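Local coordinates for cytoplasmic export protein 1 (Saccharomyces cerevisiae, PDB 3VWA) that takes part in nuclear tRNA export, binding tRNA and possibly handing aminoacylated tRNAs from export receptors to the translation machinery, at residues G69-L74 / E143-G148; K124-G129 / E150-K155; G129-D134 / G192-S197; I186-L191 / I220-F225. All coordinates share one frame; numbering follows the deposited sequence.

Contact 1: residues G69-L74 / E143-G148; sequences GLCTVL and EWVLFG
Leu146 does the joining here with its backbone, in a single beta bridge to Leu70. Its N-H goes to Gly69 O at 2.9 Å, arriving in the plane of that carbonyl but somewhat bent, with 143° at the hydrogen. Its own carbonyl takes Cys71 N at 3.0 Å along a straighter path (166°), although this donor stands above the carbonyl plane. Gly69 O is the busiest acceptor. Besides Leu146 N it receives a hydrogen from a water 2.9 Å away, and the CA-H of Val145 lies against it at 3.2 Å from CA to O. The same water gives its other hydrogen to Trp144 O at 2.8 Å, so it links a carbonyl of each segment. Gly69 has a positive phi of 111°, at which a CB would run into the preceding carbonyl.

Apolar side chains close in around the bridge. The side chains of Leu70 and Leu146 cross obliquely, CD2 of the first 3.9 Å from CB of the second. Cys71 SG, anti to its carbonyl carbon, lies between Val145 CG2 and Phe147 CB, 4.0 Å from the latter. The two N-H groups of Trp144 are satisfied farther out: the backbone one by Gln115 OE1 and NE1 by Thr280 OG1.

The strand 144-146 pairs on with Phe137 of strand 136-138, and Trp144 and Leu146 rest on Leu116 of helix 106-122. On the other segment Thr72 and Leu74 bond to strand 85-89, so the bridge spans the junction between the N-terminal antiparallel sheet and the helical C-terminal lobe.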
loop_
_atom_site.group_PDB
_atom_site.type_symbol
_atom_site.label_atom_id
_atom_site.label_comp_id
_atom_site.label_asym_id
_atom_site.label_seq_id
_atom_site.Cartn_x
_atom_site.Cartn_y
_atom_site.Cartn_z
ATOM N N GLY A 69 -0.960 -9.019 23.475
ATOM C CA GLY A 69 -0.461 -10.120 22.693
ATOM C C GLY A 69 -1.496 -11.182 22.391
ATOM O O GLY A 69 -1.355 -11.880 21.406
ATOM N N LEU A 70 -2.513 -11.348 23.245
ATOM C CA LEU A 70 -3.694 -12.133 22.817
ATOM C C LEU A 70 -4.604 -11.345 21.869
ATOM O O LEU A 70 -4.588 -10.118 21.859
ATOM C CB LEU A 70 -4.537 -12.588 24.014
ATOM C CG LEU A 70 -3.851 -13.352 25.132
ATOM C CD1 LEU A 70 -4.951 -13.719 26.125
ATOM C CD2 LEU A 70 -3.080 -14.573 24.606
ATOM N N CYS A 71 -5.397 -12.044 21.070
ATOM C CA CYS A 71 -6.462 -11.357 20.339
ATOM C C CYS A 71 -7.309 -10.513 21.334
ATOM O O CYS A 71 -7.765 -11.004 22.354
ATOM C CB CYS A 71 -7.341 -12.360 19.569
ATOM S SG CYS A 71 -6.521 -13.386 18.309
ATOM N N THR A 72 -7.506 -9.239 21.050
ATOM C CA THR A 72 -8.091 -8.314 22.063
ATOM C C THR A 72 -9.598 -8.577 22.023
ATOM O O THR A 72 -10.250 -8.325 20.983
ATOM C CB THR A 72 -7.721 -6.827 21.757
ATOM O OG1 THR A 72 -6.313 -6.620 21.969
ATOM C CG2 THR A 72 -8.485 -5.811 22.702
ATOM N N VAL A 73 -10.148 -9.128 23.113
ATOM C CA VAL A 73 -11.510 -9.609 23.042
ATOM C C VAL A 73 -12.464 -8.443 23.272
ATOM O O VAL A 73 -12.183 -7.571 24.071
ATOM C CB VAL A 73 -11.785 -10.801 23.991
ATOM C CG1 VAL A 73 -10.994 -12.049 23.561
ATOM C CG2 VAL A 73 -11.497 -10.440 25.444
ATOM N N LEU A 74 -13.560 -8.401 22.522
ATOM C CA LEU A 74 -14.545 -7.312 22.662
ATOM C C LEU A 74 -15.729 -7.780 23.477
ATOM O O LEU A 74 -16.155 -7.095 24.408
ATOM C CB LEU A 74 -14.982 -6.764 21.301
ATOM C CG LEU A 74 -14.245 -5.620 20.568
ATOM C CD1 LEU A 74 -12.934 -5.184 21.207
ATOM C CD2 LEU A 74 -13.997 -6.053 19.137
ATOM N N GLU A 143 1.043 -7.184 13.701
ATOM C CA GLU A 143 1.708 -7.758 14.847
ATOM C C GLU A 143 1.076 -9.118 15.105
ATOM O O GLU A 143 -0.149 -9.318 14.936
ATOM C CB GLU A 143 1.533 -6.889 16.130
ATOM C CG GLU A 143 2.117 -5.472 16.133
ATOM C CD GLU A 143 1.601 -4.640 17.343
ATOM O OE1 GLU A 143 0.364 -4.534 17.494
ATOM O OE2 GLU A 143 2.391 -4.137 18.176
ATOM N N TRP A 144 1.898 -10.017 15.612
ATOM C CA TRP A 144 1.474 -11.413 15.767
ATOM C C TRP A 144 0.817 -11.518 17.084
ATOM O O TRP A 144 1.449 -11.200 18.082
ATOM C CB TRP A 144 2.694 -12.358 15.713
ATOM C CG TRP A 144 3.304 -12.425 14.329
ATOM C CD1 TRP A 144 3.064 -11.564 13.255
ATOM C CD2 TRP A 144 4.276 -13.395 13.839
ATOM N NE1 TRP A 144 3.767 -11.942 12.168
ATOM C CE2 TRP A 144 4.527 -13.044 12.442
ATOM C CE3 TRP A 144 4.941 -14.506 14.401
ATOM C CZ2 TRP A 144 5.444 -13.763 11.642
ATOM C CZ3 TRP A 144 5.877 -15.222 13.598
ATOM C CH2 TRP A 144 6.108 -14.851 12.247
ATOM N N VAL A 145 -0.438 -11.984 17.071
ATOM C CA VAL A 145 -1.287 -12.215 18.251
ATOM C C VAL A 145 -1.774 -13.707 18.440
ATOM O O VAL A 145 -1.790 -14.494 17.484
ATOM C CB VAL A 145 -2.458 -11.183 18.312
ATOM C CG1 VAL A 145 -1.921 -9.767 18.595
ATOM C CG2 VAL A 145 -3.303 -11.182 17.019
ATOM N N LEU A 146 -2.185 -14.071 19.662
ATOM C CA LEU A 146 -2.440 -15.462 20.010
ATOM C C LEU A 146 -3.896 -15.729 20.330
ATOM O O LEU A 146 -4.588 -14.928 20.956
ATOM C CB LEU A 146 -1.583 -15.908 21.204
ATOM C CG LEU A 146 -0.120 -16.236 20.863
ATOM C CD1 LEU A 146 0.733 -16.469 22.121
ATOM C CD2 LEU A 146 -0.032 -17.418 19.882
ATOM N N PHE A 147 -4.346 -16.861 19.838
ATOM C CA PHE A 147 -5.669 -17.303 20.105
ATOM C C PHE A 147 -5.649 -18.705 20.714
ATOM O O PHE A 147 -4.684 -19.459 20.546
ATOM C CB PHE A 147 -6.471 -17.319 18.824
ATOM C CG PHE A 147 -7.825 -17.897 18.991
ATOM C CD1 PHE A 147 -8.846 -17.141 19.597
ATOM C CD2 PHE A 147 -8.088 -19.226 18.592
ATOM C CE1 PHE A 147 -10.125 -17.675 19.769
ATOM C CE2 PHE A 147 -9.365 -19.765 18.766
ATOM C CZ PHE A 147 -10.376 -18.987 19.365
ATOM N N GLY A 148 -6.729 -19.067 21.403
ATOM C CA GLY A 148 -6.893 -20.459 21.825
ATOM C C GLY A 148 -6.606 -20.707 23.281
ATOM O O GLY A 148 -5.539 -21.217 23.680
HETATM O O HOH W 1 1.313 -12.532 20.551
#

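Contact 2: residues K124-G129 / E150-K155; sequences KNFVLG and ELCSSK
Two very short antiparallel strands meet here. Val127 and Ser153 form the hydrogen-bonded pair: Val127 N reaches Ser153 O at 2.7 Å, nearly along the C=O axis, while the return bond from Ser153 N to Val127 O is longer, 3.3 Å. Phe126 and Ser154 are the adjacent non-hydrogen-bonded pair, and beyond them Lys155 N closes the ladder on Asn125 O at 2.8 Å. At the opposite end the direct bonds stop and a water takes over, giving a hydrogen to Leu128 O and accepting one from Leu151 N.

Val127 and Ser153 share one face, where both touch Phe163 of helix 160-174. Ser153 OG turns back to donate to Leu151 O and is also bonded to Arg166. The side chains of Phe126 and Ser154 diverge, yet the ring edge stays close, with CD1 3.6 Å from Ser154 N. Cys152 SG, anti to its own backbone N, comes at the same ring obliquely, 5.1 Å from the centroid. Lys155 bends at chi3 and chi4 so that its aliphatic part follows the other backbone: its side chain crosses that of Val127 at about a right angle, with CG 3.7 Å from Val127 CG2, and CD lies 3.4 Å from Lys124 O.

A small two-stranded ladder of this kind, just before the probable catalytic-loop position and just after the likely activation-loop start, is consistent with the beta6-beta9 pair of the protein kinase fold.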
loop_
_atom_site.group_PDB
_atom_site.type_symbol
_atom_site.label_atom_id
_atom_site.label_comp_id
_atom_site.label_asym_id
_atom_site.label_seq_id
_atom_site.Cartn_x
_atom_site.Cartn_y
_atom_site.Cartn_z
ATOM N N LYS A 124 3.257 -15.817 31.822
ATOM C CA LYS A 124 4.151 -16.787 32.491
ATOM C C LYS A 124 3.584 -17.478 33.741
ATOM O O LYS A 124 3.962 -18.617 34.031
ATOM C CB LYS A 124 5.526 -16.173 32.795
ATOM C CG LYS A 124 5.513 -15.105 33.859
ATOM C CD LYS A 124 6.951 -14.687 34.130
ATOM C CE LYS A 124 7.034 -13.263 34.662
ATOM N NZ LYS A 124 8.481 -12.883 34.716
ATOM N N ASN A 125 2.700 -16.780 34.460
ATOM C CA ASN A 125 1.913 -17.334 35.572
ATOM C C ASN A 125 0.830 -18.313 35.117
ATOM O O ASN A 125 0.231 -19.006 35.961
ATOM C CB ASN A 125 1.205 -16.205 36.355
ATOM C CG ASN A 125 2.177 -15.243 37.024
ATOM O OD1 ASN A 125 3.296 -15.607 37.360
ATOM N ND2 ASN A 125 1.751 -14.004 37.195
ATOM N N PHE A 126 0.545 -18.355 33.814
ATOM C CA PHE A 126 -0.509 -19.243 33.299
ATOM C C PHE A 126 0.121 -20.378 32.508
ATOM O O PHE A 126 1.300 -20.309 32.158
ATOM C CB PHE A 126 -1.509 -18.490 32.410
ATOM C CG PHE A 126 -2.329 -17.437 33.133
ATOM C CD1 PHE A 126 -3.485 -17.783 33.816
ATOM C CD2 PHE A 126 -1.974 -16.095 33.094
ATOM C CE1 PHE A 126 -4.261 -16.829 34.455
ATOM C CE2 PHE A 126 -2.754 -15.124 33.735
ATOM C CZ PHE A 126 -3.901 -15.496 34.415
ATOM N N VAL A 127 -0.642 -21.453 32.295
ATOM C CA VAL A 127 -0.298 -22.462 31.291
ATOM C C VAL A 127 -1.198 -22.185 30.113
ATOM O O VAL A 127 -2.386 -21.849 30.297
ATOM C CB VAL A 127 -0.600 -23.907 31.734
ATOM C CG1 VAL A 127 0.077 -24.915 30.782
ATOM C CG2 VAL A 127 -0.141 -24.139 33.153
ATOM N N LEU A 128 -0.649 -22.329 28.911
ATOM C CA LEU A 128 -1.426 -22.043 27.705
ATOM C C LEU A 128 -1.832 -23.364 27.142
ATOM O O LEU A 128 -3.015 -23.623 26.994
ATOM C CB LEU A 128 -0.631 -21.217 26.681
ATOM C CG LEU A 128 -1.361 -20.285 25.680
ATOM C CD1 LEU A 128 -0.588 -20.074 24.387
ATOM C CD2 LEU A 128 -2.830 -20.644 25.382
ATOM N N GLY A 129 -0.835 -24.184 26.808
ATOM C CA GLY A 129 -1.034 -25.576 26.505
ATOM C C GLY A 129 -1.428 -25.921 25.098
ATOM O O GLY A 129 -1.319 -27.097 24.681
ATOM N N GLU A 150 -8.535 -22.594 25.309
ATOM C CA GLU A 150 -9.262 -23.816 25.757
ATOM C C GLU A 150 -8.704 -24.489 27.012
ATOM O O GLU A 150 -9.461 -24.938 27.886
ATOM C CB GLU A 150 -9.341 -24.865 24.645
ATOM C CG GLU A 150 -10.092 -24.401 23.409
ATOM C CD GLU A 150 -9.258 -23.564 22.458
ATOM O OE1 GLU A 150 -8.060 -23.358 22.711
ATOM O OE2 GLU A 150 -9.801 -23.120 21.426
ATOM N N LEU A 151 -7.381 -24.563 27.096
ATOM C CA LEU A 151 -6.718 -25.278 28.180
ATOM C C LEU A 151 -6.167 -24.312 29.234
ATOM O O LEU A 151 -5.640 -24.719 30.246
ATOM C CB LEU A 151 -5.574 -26.119 27.587
ATOM C CG LEU A 151 -5.966 -27.362 26.777
ATOM C CD1 LEU A 151 -4.698 -28.136 26.437
ATOM C CD2 LEU A 151 -6.898 -28.258 27.575
ATOM N N CYS A 152 -6.277 -23.022 28.970
ATOM C CA CYS A 152 -5.586 -22.030 29.761
ATOM C C CYS A 152 -6.059 -21.998 31.215
ATOM O O CYS A 152 -7.267 -21.891 31.509
ATOM C CB CYS A 152 -5.799 -20.657 29.141
ATOM S SG CYS A 152 -4.936 -19.363 30.037
ATOM N N SER A 153 -5.094 -22.068 32.110
ATOM C CA SER A 153 -5.331 -21.942 33.560
ATOM C C SER A 153 -4.086 -21.365 34.287
ATOM O O SER A 153 -2.951 -21.377 33.763
ATOM C CB SER A 153 -5.744 -23.299 34.178
ATOM O OG SER A 153 -5.401 -24.403 33.329
ATOM N N SER A 154 -4.326 -20.853 35.487
ATOM C CA SER A 154 -3.296 -20.325 36.356
ATOM C C SER A 154 -2.426 -21.441 36.923
ATOM O O SER A 154 -2.886 -22.557 37.162
ATOM C CB SER A 154 -3.950 -19.541 37.495
ATOM O OG SER A 154 -2.965 -18.893 38.297
ATOM N N LYS A 155 -1.153 -21.165 37.130
ATOM C CA LYS A 155 -0.300 -22.213 37.648
ATOM C C LYS A 155 -0.514 -22.387 39.155
ATOM O O LYS A 155 -0.312 -23.484 39.692
ATOM C CB LYS A 155 1.154 -21.948 37.266
ATOM C CG LYS A 155 1.386 -22.081 35.759
ATOM C CD LYS A 155 2.702 -21.483 35.329
ATOM C CE LYS A 155 3.521 -22.500 34.558
ATOM N NZ LYS A 155 4.888 -22.565 35.159
HETATM O O HOH W 2 -0.309 -18.700 38.977
HETATM O O HOH W 3 -5.335 -22.837 26.328
#

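Contact 3: residues G129-D134 / G192-S197; sequences GTLSKD and GLLIKS
The loop between strands 126-127 and 136-138 probably corresponds in position to the catalytic loop of protein kinases, and in this kinase-like domain it lies against the side of helix 186-198, probably the counterpart of helix alphaF. No hydrogen bond crosses the contact; the join is made by van der Waals packing, with Leu194 at its centre. Its two methyl branches divide the work. CD1 meets Leu131 CD2 tip to tip at 4.3 Å, both residues being buried, and CD2 sits at the backbone of the loop, 3.9 Å from Ser132 O. A chi1 of -133°, well away from a staggered value, accompanies this placement. Trp96 also touches Leu194.

One helical turn on, the chain of Lys133 reaches out to the helix. It is bent at chi3, and its CE approaches the hydroxyl end of Ser197, 3.8 Å from OG, a contact through carbon and not through the amine. That hydroxyl is spent within its own helix: Ser197 OG donates to Leu193 O at 2.7 Å, coming from above the carbonyl plane, while the same oxygen also takes the helical bond from Ser197 N at 2.9 Å. The loop is stiffened from within as well. The CB of Ser132 is directed away from the helix, and OG accepts from Asp134 N at 3.0 Å, making an ST turn at the start of the 3-10 segment, and Ser132 N is bonded to Ser135 OG.

A loop in the catalytic-loop position resting on a helix at the centre of the lobe is consistent with the C-terminal lobe of the protein kinase fold.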
loop_
_atom_site.group_PDB
_atom_site.type_symbol
_atom_site.label_atom_id
_atom_site.label_comp_id
_atom_site.label_asym_id
_atom_site.label_seq_id
_atom_site.Cartn_x
_atom_site.Cartn_y
_atom_site.Cartn_z
ATOM N N GLY A 129 -0.835 -24.184 26.808
ATOM C CA GLY A 129 -1.034 -25.576 26.505
ATOM C C GLY A 129 -1.428 -25.921 25.098
ATOM O O GLY A 129 -1.319 -27.097 24.681
ATOM N N THR A 130 -1.857 -24.904 24.349
ATOM C CA THR A 130 -2.460 -25.083 23.025
ATOM C C THR A 130 -1.599 -24.508 21.863
ATOM O O THR A 130 -2.090 -24.400 20.732
ATOM C CB THR A 130 -3.811 -24.349 22.978
ATOM O OG1 THR A 130 -3.542 -22.937 23.130
ATOM C CG2 THR A 130 -4.856 -24.900 24.107
ATOM N N LEU A 131 -0.365 -24.104 22.138
ATOM C CA LEU A 131 0.507 -23.491 21.095
ATOM C C LEU A 131 0.636 -24.341 19.827
ATOM O O LEU A 131 1.082 -25.477 19.872
ATOM C CB LEU A 131 1.918 -23.253 21.628
ATOM C CG LEU A 131 2.270 -21.994 22.403
ATOM C CD1 LEU A 131 3.546 -22.229 23.180
ATOM C CD2 LEU A 131 2.489 -20.805 21.486
ATOM N N SER A 132 0.256 -23.787 18.688
ATOM C CA SER A 132 0.269 -24.562 17.458
ATOM C C SER A 132 0.172 -23.588 16.286
ATOM O O SER A 132 0.113 -22.375 16.472
ATOM C CB SER A 132 -0.902 -25.571 17.464
ATOM O OG SER A 132 -2.102 -25.052 16.891
ATOM N N LYS A 133 0.120 -24.101 15.070
ATOM C CA LYS A 133 0.041 -23.219 13.947
ATOM C C LYS A 133 -1.283 -22.461 13.981
ATOM O O LYS A 133 -1.372 -21.300 13.560
ATOM C CB LYS A 133 0.265 -23.991 12.665
ATOM C CG LYS A 133 1.707 -24.502 12.555
ATOM C CD LYS A 133 1.890 -25.315 11.282
ATOM C CE LYS A 133 2.550 -26.649 11.577
ATOM N NZ LYS A 133 2.123 -27.673 10.573
ATOM N N ASP A 134 -2.279 -23.119 14.561
ATOM C CA ASP A 134 -3.600 -22.573 14.663
ATOM C C ASP A 134 -3.670 -21.479 15.728
ATOM O O ASP A 134 -4.659 -20.751 15.801
ATOM C CB ASP A 134 -4.597 -23.709 14.979
ATOM C CG ASP A 134 -4.973 -24.498 13.745
ATOM O OD1 ASP A 134 -4.832 -23.952 12.641
ATOM O OD2 ASP A 134 -5.405 -25.659 13.868
ATOM N N GLY A 192 8.756 -24.450 20.923
ATOM C CA GLY A 192 9.776 -25.064 20.034
ATOM C C GLY A 192 9.194 -25.591 18.722
ATOM O O GLY A 192 9.645 -25.244 17.642
ATOM N N LEU A 193 8.163 -26.411 18.816
ATOM C CA LEU A 193 7.446 -26.861 17.621
ATOM C C LEU A 193 7.063 -25.705 16.681
ATOM O O LEU A 193 7.311 -25.779 15.468
ATOM C CB LEU A 193 6.208 -27.683 18.030
ATOM C CG LEU A 193 6.373 -29.175 18.347
ATOM C CD1 LEU A 193 5.400 -29.660 19.420
ATOM C CD2 LEU A 193 6.169 -29.968 17.066
ATOM N N LEU A 194 6.474 -24.635 17.231
ATOM C CA LEU A 194 6.036 -23.473 16.426
ATOM C C LEU A 194 7.170 -22.765 15.732
ATOM O O LEU A 194 7.084 -22.443 14.547
ATOM C CB LEU A 194 5.402 -22.426 17.324
ATOM C CG LEU A 194 4.063 -21.824 16.875
ATOM C CD1 LEU A 194 3.955 -20.463 17.506
ATOM C CD2 LEU A 194 3.777 -21.766 15.373
ATOM N N ILE A 195 8.226 -22.477 16.488
ATOM C CA ILE A 195 9.406 -21.830 15.913
ATOM C C ILE A 195 10.018 -22.703 14.828
ATOM O O ILE A 195 10.406 -22.204 13.767
ATOM C CB ILE A 195 10.449 -21.492 16.988
ATOM C CG1 ILE A 195 9.975 -20.284 17.816
ATOM C CG2 ILE A 195 11.803 -21.230 16.334
ATOM C CD1 ILE A 195 10.798 -19.995 19.069
ATOM N N LYS A 196 10.063 -24.007 15.054
ATOM C CA LYS A 196 10.590 -24.902 14.012
ATOM C C LYS A 196 9.695 -24.872 12.798
ATOM O O LYS A 196 10.206 -24.935 11.678
ATOM C CB LYS A 196 10.763 -26.331 14.532
ATOM C CG LYS A 196 12.020 -26.446 15.410
ATOM C CD LYS A 196 12.404 -27.875 15.712
ATOM C CE LYS A 196 11.529 -28.437 16.804
ATOM N NZ LYS A 196 11.818 -29.858 17.130
ATOM N N SER A 197 8.376 -24.747 13.006
ATOM C CA SER A 197 7.457 -24.686 11.859
ATOM C C SER A 197 7.588 -23.352 11.112
ATOM O O SER A 197 7.384 -23.304 9.909
ATOM C CB SER A 197 5.990 -24.899 12.258
ATOM O OG SER A 197 5.861 -25.895 13.251
#

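Contact 4: residues I186-L191 / I220-F225; sequences IDSMGL and ITIENF
Ile222, the first residue of its helix, is the side chain to trace. From CB it branches two ways. CG2, anti to the backbone N, meets Leu191 CD2 at 4.2 Å. CG1, anti to the carbonyl carbon, touches that same methyl at 4.1 Å and, from a direction roughly at right angles, the hydroxyl of Ser188. The chain then extends (chi2 156°) so that its tip, CD1, lands on Asp187 CB at 3.6 Å, the tightest carbon contact of the pair. Although the CB bond runs across the other segment, the end of the chain therefore leans onto helix 186-198, spanning Asp187, Ser188 and Leu191 along one side of it.

Beside this carbon packing sits one polar bond. Ser188 OG, beside its own backbone N (chi1 -85°), donates to Ile220 O at 2.6 Å, approaching in the plane of that carbonyl. It ties the chain just ahead of the second helix to the side of the first. Two residues after that carbonyl the helix starts, with Thr221 as N-cap: its OG1 accepts from Asn224 N at 3.1 Å. Phe225, a turn further on, brings CD2 to 4.2 Å from Leu191 CD2, which thus touches both Ile222 and Phe225. The carboxylate of Asp187 is engaged on the side of the 124-129 segment, by the backbone N-H groups of Gly129 and Leu128.

Around the pair, Leu191 and Phe225 both pack on Leu117 of helix 106-122 and on Ile215 of helix 209-216, while Ile222 touches Leu120, so helices 186-198 and 222-231 meet within a four-helix cluster of the C-terminal lobe.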
loop_
_atom_site.group_PDB
_atom_site.type_symbol
_atom_site.label_atom_id
_atom_site.label_comp_id
_atom_site.label_asym_id
_atom_site.label_seq_id
_atom_site.Cartn_x
_atom_site.Cartn_y
_atom_site.Cartn_z
ATOM N N ILE A 186 4.928 -27.954 29.066
ATOM C CA ILE A 186 4.119 -28.015 27.848
ATOM C C ILE A 186 4.264 -26.745 26.963
ATOM O O ILE A 186 4.370 -26.852 25.745
ATOM C CB ILE A 186 2.639 -28.414 28.091
ATOM C CG1 ILE A 186 2.005 -28.897 26.783
ATOM C CG2 ILE A 186 1.823 -27.286 28.738
ATOM C CD1 ILE A 186 0.580 -29.406 26.934
ATOM N N ASP A 187 4.317 -25.567 27.565
ATOM C CA ASP A 187 4.437 -24.350 26.743
ATOM C C ASP A 187 5.795 -24.196 26.029
ATOM O O ASP A 187 5.823 -23.898 24.833
ATOM C CB ASP A 187 4.060 -23.117 27.539
ATOM C CG ASP A 187 2.572 -23.079 27.875
ATOM O OD1 ASP A 187 1.750 -23.674 27.114
ATOM O OD2 ASP A 187 2.227 -22.445 28.905
ATOM N N SER A 188 6.907 -24.400 26.758
ATOM C CA SER A 188 8.245 -24.467 26.162
ATOM C C SER A 188 8.322 -25.438 25.001
ATOM O O SER A 188 8.965 -25.144 23.981
ATOM C CB SER A 188 9.268 -24.913 27.199
ATOM O OG SER A 188 9.699 -23.809 27.929
HETATM N N MSE A 189 7.671 -26.589 25.145
HETATM C CA MSE A 189 7.751 -27.625 24.111
HETATM C C MSE A 189 6.910 -27.231 22.945
HETATM O O MSE A 189 7.296 -27.483 21.792
HETATM C CB MSE A 189 7.344 -28.987 24.650
HETATM C CG MSE A 189 8.519 -29.591 25.423
HETATM SE SE MSE A 189 8.050 -31.368 26.200
HETATM C CE MSE A 189 8.054 -30.819 28.083
ATOM N N GLY A 190 5.759 -26.602 23.221
ATOM C CA GLY A 190 4.884 -26.133 22.145
ATOM C C GLY A 190 5.468 -24.938 21.400
ATOM O O GLY A 190 5.275 -24.792 20.187
ATOM N N LEU A 191 6.208 -24.095 22.120
ATOM C CA LEU A 191 6.901 -22.957 21.506
ATOM C C LEU A 191 7.972 -23.441 20.525
ATOM O O LEU A 191 8.070 -22.912 19.425
ATOM C CB LEU A 191 7.516 -22.009 22.581
ATOM C CG LEU A 191 8.243 -20.765 22.022
ATOM C CD1 LEU A 191 7.400 -19.977 21.025
ATOM C CD2 LEU A 191 8.812 -19.824 23.080
ATOM N N ILE A 220 14.162 -25.901 29.351
ATOM C CA ILE A 220 14.205 -24.554 29.954
ATOM C C ILE A 220 12.885 -23.790 29.827
ATOM O O ILE A 220 12.028 -24.141 29.002
ATOM C CB ILE A 220 15.343 -23.674 29.399
ATOM C CG1 ILE A 220 15.113 -23.382 27.910
ATOM C CG2 ILE A 220 16.735 -24.258 29.732
ATOM C CD1 ILE A 220 16.159 -22.475 27.300
ATOM N N THR A 221 12.724 -22.742 30.634
ATOM C CA THR A 221 11.477 -21.968 30.588
ATOM C C THR A 221 11.455 -21.006 29.401
ATOM O O THR A 221 12.506 -20.690 28.803
ATOM C CB THR A 221 11.192 -21.194 31.890
ATOM O OG1 THR A 221 12.123 -20.112 32.015
ATOM C CG2 THR A 221 11.260 -22.128 33.132
ATOM N N ILE A 222 10.255 -20.531 29.069
ATOM C CA ILE A 222 10.104 -19.575 28.002
ATOM C C ILE A 222 10.875 -18.325 28.353
ATOM O O ILE A 222 11.662 -17.839 27.531
ATOM C CB ILE A 222 8.619 -19.229 27.720
ATOM C CG1 ILE A 222 7.919 -20.409 27.071
ATOM C CG2 ILE A 222 8.486 -18.024 26.812
ATOM C CD1 ILE A 222 6.407 -20.376 27.291
ATOM N N GLU A 223 10.672 -17.815 29.568
ATOM C CA GLU A 223 11.364 -16.582 29.990
ATOM C C GLU A 223 12.884 -16.769 29.928
ATOM O O GLU A 223 13.610 -15.833 29.613
ATOM C CB GLU A 223 10.928 -16.120 31.377
ATOM C CG GLU A 223 11.763 -16.733 32.481
ATOM C CD GLU A 223 11.503 -16.138 33.852
ATOM O OE1 GLU A 223 11.396 -14.887 33.969
ATOM O OE2 GLU A 223 11.429 -16.944 34.810
ATOM N N ASN A 224 13.348 -17.986 30.200
ATOM C CA ASN A 224 14.778 -18.273 30.169
ATOM C C ASN A 224 15.226 -18.259 28.726
ATOM O O ASN A 224 16.241 -17.656 28.405
ATOM C CB ASN A 224 15.071 -19.628 30.811
ATOM C CG ASN A 224 16.550 -19.826 31.120
ATOM O OD1 ASN A 224 17.208 -20.707 30.551
ATOM N ND2 ASN A 224 17.083 -19.001 32.038
ATOM N N PHE A 225 14.431 -18.896 27.852
ATOM C CA PHE A 225 14.703 -18.946 26.408
ATOM C C PHE A 225 14.766 -17.541 25.841
ATOM O O PHE A 225 15.616 -17.232 25.014
ATOM C CB PHE A 225 13.631 -19.784 25.720
ATOM C CG PHE A 225 13.700 -19.784 24.223
ATOM C CD1 PHE A 225 14.523 -20.681 23.545
ATOM C CD2 PHE A 225 12.882 -18.913 23.471
ATOM C CE1 PHE A 225 14.576 -20.703 22.153
ATOM C CE2 PHE A 225 12.936 -18.928 22.079
ATOM C CZ PHE A 225 13.778 -19.828 21.418
#

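How the contacts relate
All four contacts lie in the N-terminal kinase-like domain, ahead of the HEAT-repeat helices. Contact 1 joins the N-terminal sheet to the C-terminal lobe; contacts 2, 3 and 4 lie within that lobe, their centres 11 to 15 Å apart. Contacts 1, 2 and 3 interleave along the chain, and contact 4 opens after contacts 1 and 2 have closed and alternates with contact 3. Contacts 2 and 3 share Gly129, and contacts 3 and 4 share helix 186-198. Asp187 ties contact 4 to contacts 2 and 3, much as the alphaF aspartate does in kinases; Thr130 OG1 likewise meets Gly148 O of contact 1 at 2.7 Å. This is consistent with a kinase-like scaffold in a tRNA export factor.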